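Glyoxalase family protein (Bacillus cereus, PDB 1ZSW) is of unknown function but binds a zinc ion and belongs to the glyoxalase/bleomycin resistance protein/dioxygenase superfamily. Local coordinates at residues M59-D64 and E313-P318; S67-F72 and A330-I335. All coordinates share one frame; numbering follows the deposited sequence.

Interaction 1 of 2, residues M59-D64 and E313-P318; sequences MTVNQD and EKLDLP
Met59 lies along Lys314 and Leu315, and its side chain can be followed outward from the strand. CB sits 3.9 Å from Lys314 O; CG, anti to the backbone N (chi1 174°), passes Leu315 CD1; the chain then bends at its last torsion (chi3 60°), which lays CE against the loop backbone, 3.4 Å from Lys314 C and close to Glu313 O. Outside the pair, the same side chain rests on Tyr69, Leu71 and Ile335.

The two backbones run nearly the same way, 13° apart. Asp316 N donates to Met59 O at 2.9 Å, and Leu315 CA adds a CA-H...O contact to the same oxygen. Thr60 OG1 donates to Asp316 O, modelled at 2.5 Å, so short that the exact length is doubtful. A bridging water accepts from Met59 N and is bonded to Lys314 O and Asp316 OD2. On the apolar side, Leu315 CD1 reaches over Thr60 CA, and Val61 CG2 meets Leu317 CD2 at 3.7 Å. The side chains of Gln63 and Pro318 slide past each other in opposite directions, touching through their CG atoms.

Strand 55-62 is the edge strand, within this chain, of a beta-alpha-beta-beta-beta module of the glyoxalase (VOC) fold. Direct and water-mediated bonds satisfy both backbone polar atoms of Met59; the remainder is apolar packing of methyls on one another and on backbone, and of the Gln63 and Pro318 methylenes.

Interaction 2 of 2, residues S67-F72 and A330-I335; sequences SMYHLF and ANLAPI
The Tyr69 ring is sandwiched between two aliphatic side chains: Leu332 CD2 stands over one face, 4.2 Å from the ring centroid, and Ile335 CD1 over the opposite face at 3.8 Å. Both methyl groups lie almost on the ring normal, so each makes a CH-pi contact with the middle of the ring. Ala333 O approaches in the ring plane, at the edge, and accepts a hydrogen bond of 2.6 Å from Tyr69 OH. The hydroxyl oxygen stands about 40° out of the carbonyl plane of Ala333. Because residues 332 and 335 supply the two faces and residue 333 the edge, the tail wraps around the ring within four residues.

Ile335 also reaches beyond the tyrosine. CG1, anti to the carbonyl carbon (chi1 -75°), carries an extended CD1 (chi2 156°) that meets Leu71 CD2 tip to tip at 3.7 Å. Leu71 and Ile335 both lean on Ala41 of helix 41-51, which joins that helix to the same apolar cluster. At the other end of the contact, Leu332 CD2 packs 3.7 Å from Ser67 O.

This is structural packing of the C-terminal tail on a glyoxalase (VOC) module, whose beta-alpha-beta-beta-beta order is strand 31-38, helix 41-51 and strands 55-62, 69-74 and 83-88. The side chain of Leu71 is about 13 Å from the zinc ion. The hydrogen bond from Tyr69 OH to Ala333 O helps to fix the buried ring at its edge while the methyl groups restrain its two faces, so Tyr69 joins strand and tail through both polar and dispersion contacts.

In the fold
From the N terminus, the chain passes along strand 55-62, turns, and returns as strand 69-74, its antiparallel neighbour in the eight-stranded mixed sheet. Strand 83-88, the second, nine-stranded sheet, and the remaining strands 244-251 to 292-300 of the first follow before the chain returns. Interaction 1 then closes a loop of 248 intervening residues by laying 313-318 beside strand 55-62. After helix 325-330, interaction 2 closes another of 257 residues by packing 330-335 on strand 69-74. The two loops cross rather than nest. Their centres are 8 Å apart, and Thr60 O and His70 N probably share a hydrogen bond between the strands. Together they tie the C-terminal extension to edge strand 55-62 and its neighbour 69-74.

Interaction 1 of 2, residues M59-D64 and E313-P318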
# COMPACT_ATOMS: atom_id res chain seq x y z
N MET A 59 -5.19 -9.51 -12.34
CA MET A 59 -4.48 -10.76 -12.24
C MET A 59 -3.47 -10.68 -13.36
O MET A 59 -3.85 -10.76 -14.54
CB MET A 59 -5.43 -11.94 -12.45
CG MET A 59 -4.76 -13.27 -12.50
SD MET A 59 -5.95 -14.63 -12.35
CE MET A 59 -7.02 -14.34 -13.76
N THR A 60 -2.21 -10.51 -13.00
CA THR A 60 -1.14 -10.35 -14.03
C THR A 60 0.13 -11.05 -13.57
O THR A 60 0.06 -11.98 -12.74
CB THR A 60 -0.98 -8.85 -14.41
OG1 THR A 60 -0.11 -8.69 -15.55
CG2 THR A 60 -0.45 -8.03 -13.25
N VAL A 61 1.27 -10.66 -14.16
CA VAL A 61 2.58 -11.21 -13.80
C VAL A 61 3.53 -10.07 -13.46
O VAL A 61 3.28 -8.91 -13.83
CB VAL A 61 3.18 -12.11 -14.91
CG1 VAL A 61 2.31 -13.37 -15.15
CG2 VAL A 61 3.45 -11.33 -16.22
N ASN A 62 4.56 -10.39 -12.69
CA ASN A 62 5.62 -9.45 -12.34
C ASN A 62 6.26 -9.01 -13.64
O ASN A 62 6.74 -9.86 -14.40
CB ASN A 62 6.62 -10.15 -11.43
CG ASN A 62 7.78 -9.25 -10.96
OD1 ASN A 62 8.01 -8.17 -11.50
ND2 ASN A 62 8.51 -9.71 -9.95
N GLN A 63 6.21 -7.71 -13.92
CA GLN A 63 6.70 -7.19 -15.21
C GLN A 63 8.20 -7.43 -15.36
O GLN A 63 8.69 -7.54 -16.47
CB GLN A 63 6.34 -5.71 -15.40
CG GLN A 63 4.83 -5.49 -15.58
CD GLN A 63 4.41 -4.01 -15.59
OE1 GLN A 63 3.24 -3.69 -15.39
NE2 GLN A 63 5.36 -3.13 -15.84
N ASP A 64 8.89 -7.54 -14.22
CA ASP A 64 10.34 -7.79 -14.18
C ASP A 64 10.66 -9.30 -14.18
O ASP A 64 11.83 -9.68 -14.26
CB ASP A 64 10.99 -7.09 -12.97
CG ASP A 64 10.82 -5.57 -12.99
OD1 ASP A 64 10.54 -4.98 -14.06
OD2 ASP A 64 11.00 -4.94 -11.91
N GLU A 313 -10.69 -10.59 -14.07
CA GLU A 313 -11.27 -11.88 -14.40
C GLU A 313 -10.36 -12.80 -15.21
O GLU A 313 -10.42 -14.03 -15.05
CB GLU A 313 -12.60 -11.69 -15.12
CG GLU A 313 -13.65 -11.02 -14.26
CD GLU A 313 -15.00 -10.92 -14.94
OE1 GLU A 313 -15.13 -11.46 -16.07
OE2 GLU A 313 -15.90 -10.29 -14.35
N LYS A 314 -9.55 -12.23 -16.09
CA LYS A 314 -8.59 -13.04 -16.84
C LYS A 314 -7.18 -12.52 -16.66
O LYS A 314 -6.96 -11.51 -15.99
CB LYS A 314 -8.98 -13.15 -18.31
CG LYS A 314 -9.13 -11.84 -19.06
CD LYS A 314 -10.03 -12.05 -20.29
CE LYS A 314 -9.68 -11.09 -21.44
NZ LYS A 314 -9.75 -9.63 -21.05
N LEU A 315 -6.23 -13.24 -17.26
CA LEU A 315 -4.82 -12.90 -17.12
C LEU A 315 -4.47 -11.75 -18.03
O LEU A 315 -4.45 -11.92 -19.26
CB LEU A 315 -3.94 -14.10 -17.45
CG LEU A 315 -2.43 -13.89 -17.31
CD1 LEU A 315 -2.05 -13.70 -15.84
CD2 LEU A 315 -1.69 -15.07 -17.90
N ASP A 316 -4.23 -10.59 -17.43
CA ASP A 316 -3.91 -9.38 -18.16
C ASP A 316 -2.42 -9.20 -18.25
O ASP A 316 -1.69 -9.49 -17.31
CB ASP A 316 -4.55 -8.16 -17.51
CG ASP A 316 -6.08 -8.16 -17.64
OD1 ASP A 316 -6.61 -8.76 -18.60
OD2 ASP A 316 -6.75 -7.55 -16.77
N LEU A 317 -1.97 -8.71 -19.40
CA LEU A 317 -0.55 -8.50 -19.63
C LEU A 317 -0.33 -7.11 -20.19
O LEU A 317 -1.19 -6.59 -20.91
CB LEU A 317 0.02 -9.54 -20.59
CG LEU A 317 -0.03 -10.99 -20.14
CD1 LEU A 317 0.29 -11.91 -21.29
CD2 LEU A 317 0.89 -11.24 -18.92
N PRO A 318 0.82 -6.51 -19.84
CA PRO A 318 1.21 -5.24 -20.44
C PRO A 318 1.50 -5.56 -21.92
O PRO A 318 1.88 -6.69 -22.22
CB PRO A 318 2.49 -4.88 -19.68
CG PRO A 318 3.03 -6.20 -19.16
CD PRO A 318 1.81 -7.03 -18.88
O HOH W 1 -6.89 -9.05 -14.68

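Interaction 2 of 2, residues S67-F72 and A330-I335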
# COMPACT_ATOMS: atom_id res chain seq x y z
N SER A 67 7.31 -15.04 -14.91
CA SER A 67 7.00 -16.38 -14.39
C SER A 67 6.23 -16.34 -13.05
O SER A 67 5.73 -17.37 -12.56
CB SER A 67 8.28 -17.20 -14.21
OG SER A 67 9.04 -16.74 -13.11
N MET A 68 6.11 -15.13 -12.50
CA MET A 68 5.56 -14.94 -11.17
C MET A 68 4.23 -14.21 -11.25
O MET A 68 4.18 -13.16 -11.84
CB MET A 68 6.58 -14.06 -10.43
CG MET A 68 6.23 -13.68 -9.06
SD MET A 68 7.57 -12.68 -8.38
CE MET A 68 9.06 -13.67 -8.68
N TYR A 69 3.17 -14.75 -10.62
CA TYR A 69 1.90 -14.02 -10.52
C TYR A 69 2.08 -12.73 -9.73
O TYR A 69 2.87 -12.68 -8.77
CB TYR A 69 0.82 -14.83 -9.80
CG TYR A 69 -0.08 -15.74 -10.65
CD1 TYR A 69 -0.15 -17.10 -10.40
CD2 TYR A 69 -0.88 -15.22 -11.66
CE1 TYR A 69 -1.00 -17.94 -11.14
CE2 TYR A 69 -1.73 -16.04 -12.42
CZ TYR A 69 -1.79 -17.39 -12.14
OH TYR A 69 -2.62 -18.20 -12.89
N HIS A 70 1.35 -11.71 -10.15
CA HIS A 70 1.21 -10.47 -9.43
C HIS A 70 -0.30 -10.19 -9.36
O HIS A 70 -0.96 -9.96 -10.37
CB HIS A 70 2.00 -9.33 -10.11
CG HIS A 70 2.13 -8.09 -9.29
ND1 HIS A 70 2.58 -6.89 -9.81
CD2 HIS A 70 1.84 -7.85 -7.99
CE1 HIS A 70 2.60 -5.98 -8.86
NE2 HIS A 70 2.14 -6.53 -7.74
N LEU A 71 -0.87 -10.24 -8.16
CA LEU A 71 -2.31 -10.07 -7.98
C LEU A 71 -2.62 -8.77 -7.23
O LEU A 71 -1.96 -8.44 -6.22
CB LEU A 71 -2.87 -11.26 -7.16
CG LEU A 71 -2.43 -12.67 -7.55
CD1 LEU A 71 -3.17 -13.61 -6.65
CD2 LEU A 71 -2.78 -12.97 -9.02
N PHE A 72 -3.54 -7.94 -7.76
CA PHE A 72 -3.93 -6.71 -7.07
C PHE A 72 -5.35 -6.90 -6.58
O PHE A 72 -6.20 -7.52 -7.26
CB PHE A 72 -3.96 -5.45 -7.97
CG PHE A 72 -2.62 -4.92 -8.42
CD1 PHE A 72 -1.91 -5.56 -9.44
CD2 PHE A 72 -2.10 -3.74 -7.88
CE1 PHE A 72 -0.70 -5.05 -9.90
CE2 PHE A 72 -0.87 -3.22 -8.33
CZ PHE A 72 -0.17 -3.88 -9.34
N ALA A 330 1.37 -20.95 -20.31
CA ALA A 330 1.76 -22.35 -20.17
C ALA A 330 2.48 -22.63 -18.85
O ALA A 330 2.35 -23.72 -18.29
CB ALA A 330 2.62 -22.78 -21.35
N ASN A 331 3.22 -21.64 -18.34
CA ASN A 331 3.99 -21.80 -17.10
C ASN A 331 3.21 -21.44 -15.81
O ASN A 331 3.74 -21.57 -14.71
CB ASN A 331 5.29 -20.98 -17.16
CG ASN A 331 6.32 -21.43 -16.14
OD1 ASN A 331 6.92 -22.51 -16.28
ND2 ASN A 331 6.54 -20.62 -15.11
N LEU A 332 1.96 -21.03 -15.95
CA LEU A 332 1.16 -20.63 -14.78
C LEU A 332 0.02 -21.59 -14.48
O LEU A 332 -0.72 -22.00 -15.38
CB LEU A 332 0.60 -19.22 -14.95
CG LEU A 332 1.60 -18.08 -15.15
CD1 LEU A 332 0.91 -16.90 -15.83
CD2 LEU A 332 2.25 -17.65 -13.85
N ALA A 333 -0.14 -21.94 -13.20
CA ALA A 333 -1.29 -22.72 -12.75
C ALA A 333 -2.46 -21.79 -12.55
O ALA A 333 -2.29 -20.68 -12.03
CB ALA A 333 -0.97 -23.43 -11.46
N PRO A 334 -3.67 -22.23 -12.95
CA PRO A 334 -4.84 -21.37 -12.75
C PRO A 334 -5.09 -21.11 -11.26
O PRO A 334 -4.76 -21.95 -10.42
CB PRO A 334 -5.99 -22.18 -13.35
CG PRO A 334 -5.48 -23.58 -13.45
CD PRO A 334 -4.01 -23.50 -13.63
N ILE A 335 -5.65 -19.95 -10.94
CA ILE A 335 -5.98 -19.67 -9.55
C ILE A 335 -7.33 -20.30 -9.23
O ILE A 335 -8.33 -19.99 -9.87
CB ILE A 335 -5.91 -18.17 -9.22
CG1 ILE A 335 -4.44 -17.76 -9.13
CG2 ILE A 335 -6.65 -17.85 -7.91
CD1 ILE A 335 -4.19 -16.32 -9.38